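Phosphoenolpyruvate-protein phosphotransferase (Coxiella burnetii, PDB 3TRC) probably transfers phosphate from phosphoenolpyruvate to a histidine of its protein substrate, the present chain being its GAF domain. Local coordinates at residues M6-I9 with L10-I13; V30-R33 with L34-L38. All blocks are in the same frame, centred on the assembly; numbering follows the deposited sequence. Where two conformers were deposited one is given.

Interaction 1 (M6-I9 with L10-I13); sequences MLKI and LRQI
Lys8 and Arg11, one helical turn apart, extend alongside each other from the same flank of the helix. The Arg11 chain leaves with CG anti to its own N (chi1 -169°) and then bends at chi3, which brings the guanidinium back over the lysine stem: Lys8 CB stands 3.9 Å above the guanidinium plane, displaced from the middle of the group, and Lys8 CG approaches Arg11 NH1 at 3.9 Å. The meeting is therefore aliphatic carbon against a flat cation. The charged ends stay apart, with Lys8 NZ 5.8 Å from Arg11 NH1, and the lysine ammonium is bridged to Glu142 of the second subunit.

The backbone evidence is four successive i to i+4 hydrogen bonds, the signature of an alpha-helix, here helix 3-19, which packs against helices 23-37 and 142-164 and against the second subunit. Leu10 N to Met6 O and Ile13 N to Ile9 O are both 2.8 Å; Arg11 N to Leu7 O is longer, 3.1 Å, with an N-H...O angle of 148° against 162° for Leu10 N to Met6 O.

Leu10 CB lies 3.4 Å from Met6 O, as the helix dictates. Beyond this turn, Leu10 meets Leu10 of the second subunit.

Interaction 2 (V30-R33 with L34-L38); sequences VVVR and LCEAL
Arg33 and Glu36 form a salt bridge at the edge of the interface with helix 3-19, Arg33 NH1 to Glu36 OE1 at 2.8 Å with an N-H...O angle of 152°. The carboxylate oxygen lies at the guanidinium edge, only 8° out of its plane, and accepts through its syn lone pair; the two flat groups are nevertheless turned 33° apart, and a single oxygen makes the bond. A bend at chi2 of Arg33 turns the chain toward Glu36, whose own chain is extended beyond CG. The arginine has a second partner, since its NE is bridged to Glu16 of helix 3-19.

A methyl of Val32 lies alongside the carboxylate in van der Waals contact, CG1 to Glu36 OE2 at 3.7 Å. On the buried face the contact is apolar: in the conformer given, Val30 CG1 reaches Leu34 CD1 at 4.2 Å, and Leu34 also meets Phe147 and Leu151.

Backbone bonds repeat at i to i+4: Leu34 N to Val30 O is 2.9 Å, Ala37 N to Arg33 O is 2.8 Å, and Cys35 N to Val31 O is weak at 3.4 Å. Cys35, disulfide-bonded to Cys43 of strand 42-49, links the C-terminal part of alpha-helix 23-37 to the sheet of the GAF fold.

How the interactions relate
Interaction 1 comes first along the chain, on helix 3-19, and interaction 2 follows on the next helix, 23-37; their centres are 11 Å apart, on the same side of the chain's centre. The two turns touch directly: the selenium of Met6, a selenomethionine (SE), packs on Leu38 CD2 at 3.7 Å, and Ile9 CD1 meets Ala37 O at 3.6 Å. Phe147 of helix 142-164 is touched from both interactions, so the three helices share one apolar interface. Their other neighbours differ: interaction 1 meets the second subunit, whereas interaction 2 is touched by no other chain and lies against strands 42-49 and 54-61. Helix 23-37 thus joins the dimer-facing helix 3-19 to the antiparallel sheet of the GAF domain.

Interaction 1 (M6-I9 with L10-I13)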
HETATM    1  N   MSE A   6      -4.011  -0.033 -12.399  1.00 17.45           N
HETATM    2  CA  MSE A   6      -3.391   0.656 -11.273  1.00 22.13           C
HETATM    3  C   MSE A   6      -3.389  -0.235 -10.042  1.00 21.97           C
HETATM    4  O   MSE A   6      -2.400  -0.335  -9.324  1.00 18.69           O
HETATM    5  CB  MSE A   6      -4.135   1.960 -10.969  1.00 21.66           C
HETATM    6  CG  MSE A   6      -4.096   2.962 -12.091  1.00 20.92           C
HETATM    7 SE   MSE A   6      -2.270   3.494 -12.473  1.00 24.21          SE
HETATM    8  CE  MSE A   6      -2.028   2.600 -14.160  1.00 13.62           C
ATOM      9  N   LEU A   7      -4.520  -0.886  -9.802  1.00 20.80           N
ATOM     10  CA  LEU A   7      -4.675  -1.740  -8.643  1.00 18.47           C
ATOM     11  C   LEU A   7      -3.653  -2.881  -8.629  1.00 18.83           C
ATOM     12  O   LEU A   7      -3.039  -3.165  -7.606  1.00 21.32           O
ATOM     13  CB  LEU A   7      -6.096  -2.292  -8.636  1.00 21.16           C
ATOM     14  CG  LEU A   7      -6.681  -2.814  -7.341  1.00 21.08           C
ATOM     15  CD1 LEU A   7      -6.464  -1.834  -6.184  1.00 19.05           C
ATOM     16  CD2 LEU A   7      -8.158  -3.065  -7.583  1.00 18.96           C
ATOM     17  N   LYS A   8      -3.461  -3.521  -9.775  1.00 18.63           N
ATOM     18  CA  LYS A   8      -2.521  -4.630  -9.868  1.00 23.90           C
ATOM     19  C   LYS A   8      -1.066  -4.160  -9.882  1.00 21.67           C
ATOM     20  O   LYS A   8      -0.172  -4.864  -9.414  1.00 24.16           O
ATOM     21  CB  LYS A   8      -2.820  -5.476 -11.100  1.00 26.25           C
ATOM     22  CG  LYS A   8      -4.189  -6.120 -11.069  1.00 29.94           C
ATOM     23  CD  LYS A   8      -4.409  -6.950 -12.310  1.00 34.33           C
ATOM     24  CE  LYS A   8      -5.774  -7.611 -12.299  1.00 37.40           C
ATOM     25  NZ  LYS A   8      -6.168  -8.018 -13.674  1.00 40.04           N
ATOM     26  N   ILE A   9      -0.832  -2.973 -10.429  1.00 21.00           N
ATOM     27  CA  ILE A   9       0.498  -2.381 -10.391  1.00 19.94           C
ATOM     28  C   ILE A   9       0.864  -2.091  -8.947  1.00 21.88           C
ATOM     29  O   ILE A   9       1.981  -2.365  -8.513  1.00 22.50           O
ATOM     30  CB  ILE A   9       0.561  -1.075 -11.197  1.00 19.28           C
ATOM     31  CG1 ILE A   9       0.353  -1.373 -12.679  1.00 20.39           C
ATOM     32  CG2 ILE A   9       1.895  -0.349 -10.957  1.00 21.26           C
ATOM     33  CD1 ILE A   9       0.004  -0.161 -13.505  1.00 19.69           C
ATOM     34  N   LEU A  10      -0.093  -1.539  -8.211  1.00 20.47           N
ATOM     35  CA  LEU A  10       0.089  -1.260  -6.796  1.00 24.86           C
ATOM     36  C   LEU A  10       0.446  -2.550  -6.081  1.00 26.54           C
ATOM     37  O   LEU A  10       1.332  -2.585  -5.232  1.00 25.24           O
ATOM     38  CB  LEU A  10      -1.192  -0.687  -6.196  1.00 25.97           C
ATOM     39  CG  LEU A  10      -1.203   0.780  -5.795  1.00 29.93           C
ATOM     40  CD1 LEU A  10      -2.404   1.049  -4.899  1.00 31.66           C
ATOM     41  CD2 LEU A  10       0.099   1.151  -5.083  1.00 27.29           C
ATOM     42  N   ARG A  11      -0.258  -3.617  -6.435  1.00 26.32           N
ATOM     43  CA  ARG A  11      -0.022  -4.914  -5.826  1.00 29.49           C
ATOM     44  C   ARG A  11       1.434  -5.338  -6.012  1.00 29.98           C
ATOM     45  O   ARG A  11       2.106  -5.717  -5.055  1.00 34.15           O
ATOM     46  CB  ARG A  11      -0.966  -5.949  -6.440  1.00 33.19           C
ATOM     47  CG  ARG A  11      -1.010  -7.284  -5.725  1.00 37.56           C
ATOM     48  CD  ARG A  11      -1.824  -8.276  -6.541  1.00 39.26           C
ATOM     49  NE  ARG A  11      -1.268  -8.453  -7.882  1.00 40.48           N
ATOM     50  CZ  ARG A  11      -1.966  -8.866  -8.935  1.00 40.92           C
ATOM     51  NH1 ARG A  11      -3.257  -9.143  -8.810  1.00 42.14           N
ATOM     52  NH2 ARG A  11      -1.377  -8.998 -10.117  1.00 37.09           N
ATOM     53  N   GLN A  12       1.921  -5.253  -7.248  1.00 28.58           N
ATOM     54  CA  GLN A  12       3.281  -5.671  -7.577  1.00 28.19           C
ATOM     55  C   GLN A  12       4.354  -4.768  -6.961  1.00 27.63           C
ATOM     56  O   GLN A  12       5.359  -5.259  -6.444  1.00 25.70           O
ATOM     57  CB  GLN A  12       3.466  -5.756  -9.098  1.00 31.14           C
ATOM     58  CG  GLN A  12       4.914  -5.938  -9.559  1.00 31.79           C
ATOM     59  CD  GLN A  12       5.456  -7.343  -9.317  1.00 34.27           C
ATOM     60  OE1 GLN A  12       4.702  -8.280  -9.052  1.00 33.77           O
ATOM     61  NE2 GLN A  12       6.773  -7.490  -9.411  1.00 34.95           N
ATOM     62  N   ILE A  13       4.143  -3.455  -7.015  0.80 25.42           N
ATOM     63  CA  ILE A  13       5.139  -2.523  -6.493  0.80 23.82           C
ATOM     64  C   ILE A  13       5.167  -2.487  -4.964  0.80 24.49           C
ATOM     65  O   ILE A  13       6.225  -2.311  -4.368  0.80 26.05           O
ATOM     66  CB  ILE A  13       4.957  -1.098  -7.051  0.80 22.05           C
ATOM     67  CG1 ILE A  13       6.150  -0.225  -6.674  0.80 20.71           C
ATOM     68  CG2 ILE A  13       3.669  -0.471  -6.532  0.80 26.36           C
ATOM     69  CD1 ILE A  13       6.177   1.101  -7.399  0.80 25.25           C
TER

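Interaction 2 (V30-R33 with L34-L38)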
ATOM      1  N   VAL A  30      10.951   2.373  -7.275  1.00 17.83           N
ATOM      2  CA  VAL A  30       9.725   3.125  -7.498  1.00 16.22           C
ATOM      3  C   VAL A  30       9.783   4.049  -8.722  1.00 14.94           C
ATOM      4  O   VAL A  30       8.876   4.032  -9.549  1.00 14.44           O
ATOM      5  CB  VAL A  30       9.318   3.896  -6.224  1.00 16.36           C
ATOM      6  CG1 VAL A  30       8.192   4.871  -6.519  1.00 17.43           C
ATOM      7  CG2 VAL A  30       8.920   2.907  -5.127  1.00 16.96           C
ATOM      8  N   VAL A  31      10.845   4.844  -8.865  1.00 14.33           N
ATOM      9  CA  VAL A  31      10.888   5.772  -9.991  1.00 12.78           C
ATOM     10  C   VAL A  31      10.925   5.033 -11.335  1.00 14.19           C
ATOM     11  O   VAL A  31      10.331   5.476 -12.322  1.00 14.48           O
ATOM     12  CB  VAL A  31      12.047   6.800  -9.868  1.00 13.77           C
ATOM     13  CG1 VAL A  31      11.904   7.591  -8.578  1.00 13.86           C
ATOM     14  CG2 VAL A  31      13.410   6.117  -9.935  1.00 15.65           C
ATOM     15  N   VAL A  32      11.595   3.885 -11.358  1.00 13.17           N
ATOM     16  CA  VAL A  32      11.672   3.091 -12.577  1.00 13.61           C
ATOM     17  C   VAL A  32      10.314   2.463 -12.880  1.00 12.39           C
ATOM     18  O   VAL A  32       9.826   2.530 -14.010  1.00 14.98           O
ATOM     19  CB  VAL A  32      12.740   1.981 -12.472  1.00 13.93           C
ATOM     20  CG1 VAL A  32      12.607   1.003 -13.636  1.00 14.30           C
ATOM     21  CG2 VAL A  32      14.137   2.586 -12.451  1.00 14.45           C
ATOM     22  N   ARG A  33       9.710   1.860 -11.860  1.00 14.41           N
ATOM     23  CA  ARG A  33       8.442   1.152 -12.025  1.00 15.00           C
ATOM     24  C   ARG A  33       7.324   2.089 -12.447  1.00 14.29           C
ATOM     25  O   ARG A  33       6.514   1.750 -13.310  1.00 15.65           O
ATOM     26  CB  ARG A  33       8.054   0.415 -10.735  1.00 15.83           C
ATOM     27  CG  ARG A  33       8.916  -0.792 -10.423  1.00 19.67           C
ATOM     28  CD  ARG A  33       8.871  -1.820 -11.542  1.00 27.04           C
ATOM     29  NE  ARG A  33       9.587  -3.040 -11.185  1.00 32.33           N
ATOM     30  CZ  ARG A  33      10.236  -3.809 -12.055  1.00 40.82           C
ATOM     31  NH1 ARG A  33      10.268  -3.480 -13.338  1.00 41.06           N
ATOM     32  NH2 ARG A  33      10.857  -4.905 -11.640  1.00 45.54           N
ATOM     33  N   LEU A  34       7.258   3.263 -11.825  0.61 14.93           N
ATOM     34  CA  LEU A  34       6.240   4.242 -12.186  0.61 16.55           C
ATOM     35  C   LEU A  34       6.327   4.587 -13.662  0.61 16.64           C
ATOM     36  O   LEU A  34       5.322   4.589 -14.370  0.61 16.94           O
ATOM     37  CB  LEU A  34       6.353   5.513 -11.338  0.61 16.64           C
ATOM     38  CG  LEU A  34       5.686   5.449  -9.967  0.61 19.47           C
ATOM     39  CD1 LEU A  34       5.683   6.806  -9.281  0.61 18.14           C
ATOM     40  CD2 LEU A  34       4.285   4.947 -10.125  0.61 24.70           C
ATOM     41  N   CYS A  35       7.535   4.878 -14.130  1.00 14.74           N
ATOM     42  CA  CYS A  35       7.714   5.238 -15.532  1.00 14.22           C
ATOM     43  C   CYS A  35       7.304   4.104 -16.463  1.00 14.60           C
ATOM     44  O   CYS A  35       6.693   4.336 -17.502  1.00 14.34           O
ATOM     45  CB  CYS A  35       9.155   5.665 -15.804  1.00 11.56           C
ATOM     46  SG  CYS A  35       9.491   7.314 -15.182  1.00 15.97           S
ATOM     47  N   GLU A  36       7.642   2.875 -16.089  1.00 12.50           N
ATOM     48  CA  GLU A  36       7.301   1.721 -16.909  1.00 15.65           C
ATOM     49  C   GLU A  36       5.804   1.458 -16.932  1.00 14.09           C
ATOM     50  O   GLU A  36       5.244   1.101 -17.970  1.00 16.96           O
ATOM     51  CB  GLU A  36       8.001   0.465 -16.381  1.00 16.96           C
ATOM     52  CG  GLU A  36       9.496   0.446 -16.575  1.00 19.60           C
ATOM     53  CD  GLU A  36      10.143  -0.733 -15.871  1.00 26.78           C
ATOM     54  OE1 GLU A  36       9.567  -1.223 -14.876  1.00 26.36           O
ATOM     55  OE2 GLU A  36      11.224  -1.169 -16.311  1.00 31.56           O
ATOM     56  N   ALA A  37       5.168   1.612 -15.774  1.00 13.25           N
ATOM     57  CA  ALA A  37       3.830   1.070 -15.553  1.00 15.38           C
ATOM     58  C   ALA A  37       2.670   2.027 -15.831  1.00 15.01           C
ATOM     59  O   ALA A  37       1.598   1.589 -16.254  1.00 14.94           O
ATOM     60  CB  ALA A  37       3.721   0.493 -14.135  1.00 18.06           C
ATOM     61  N   LEU A  38       2.868   3.320 -15.594  1.00 12.84           N
ATOM     62  CA  LEU A  38       1.781   4.280 -15.784  1.00 15.13           C
ATOM     63  C   LEU A  38       1.257   4.349 -17.227  1.00 15.26           C
ATOM     64  O   LEU A  38       0.052   4.227 -17.440  1.00 15.08           O
ATOM     65  CB  LEU A  38       2.160   5.674 -15.276  1.00 17.00           C
ATOM     66  CG  LEU A  38       2.076   5.874 -13.765  1.00 21.62           C
ATOM     67  CD1 LEU A  38       2.500   7.290 -13.403  1.00 20.25           C
ATOM     68  CD2 LEU A  38       0.664   5.593 -13.267  1.00 23.50           C
TER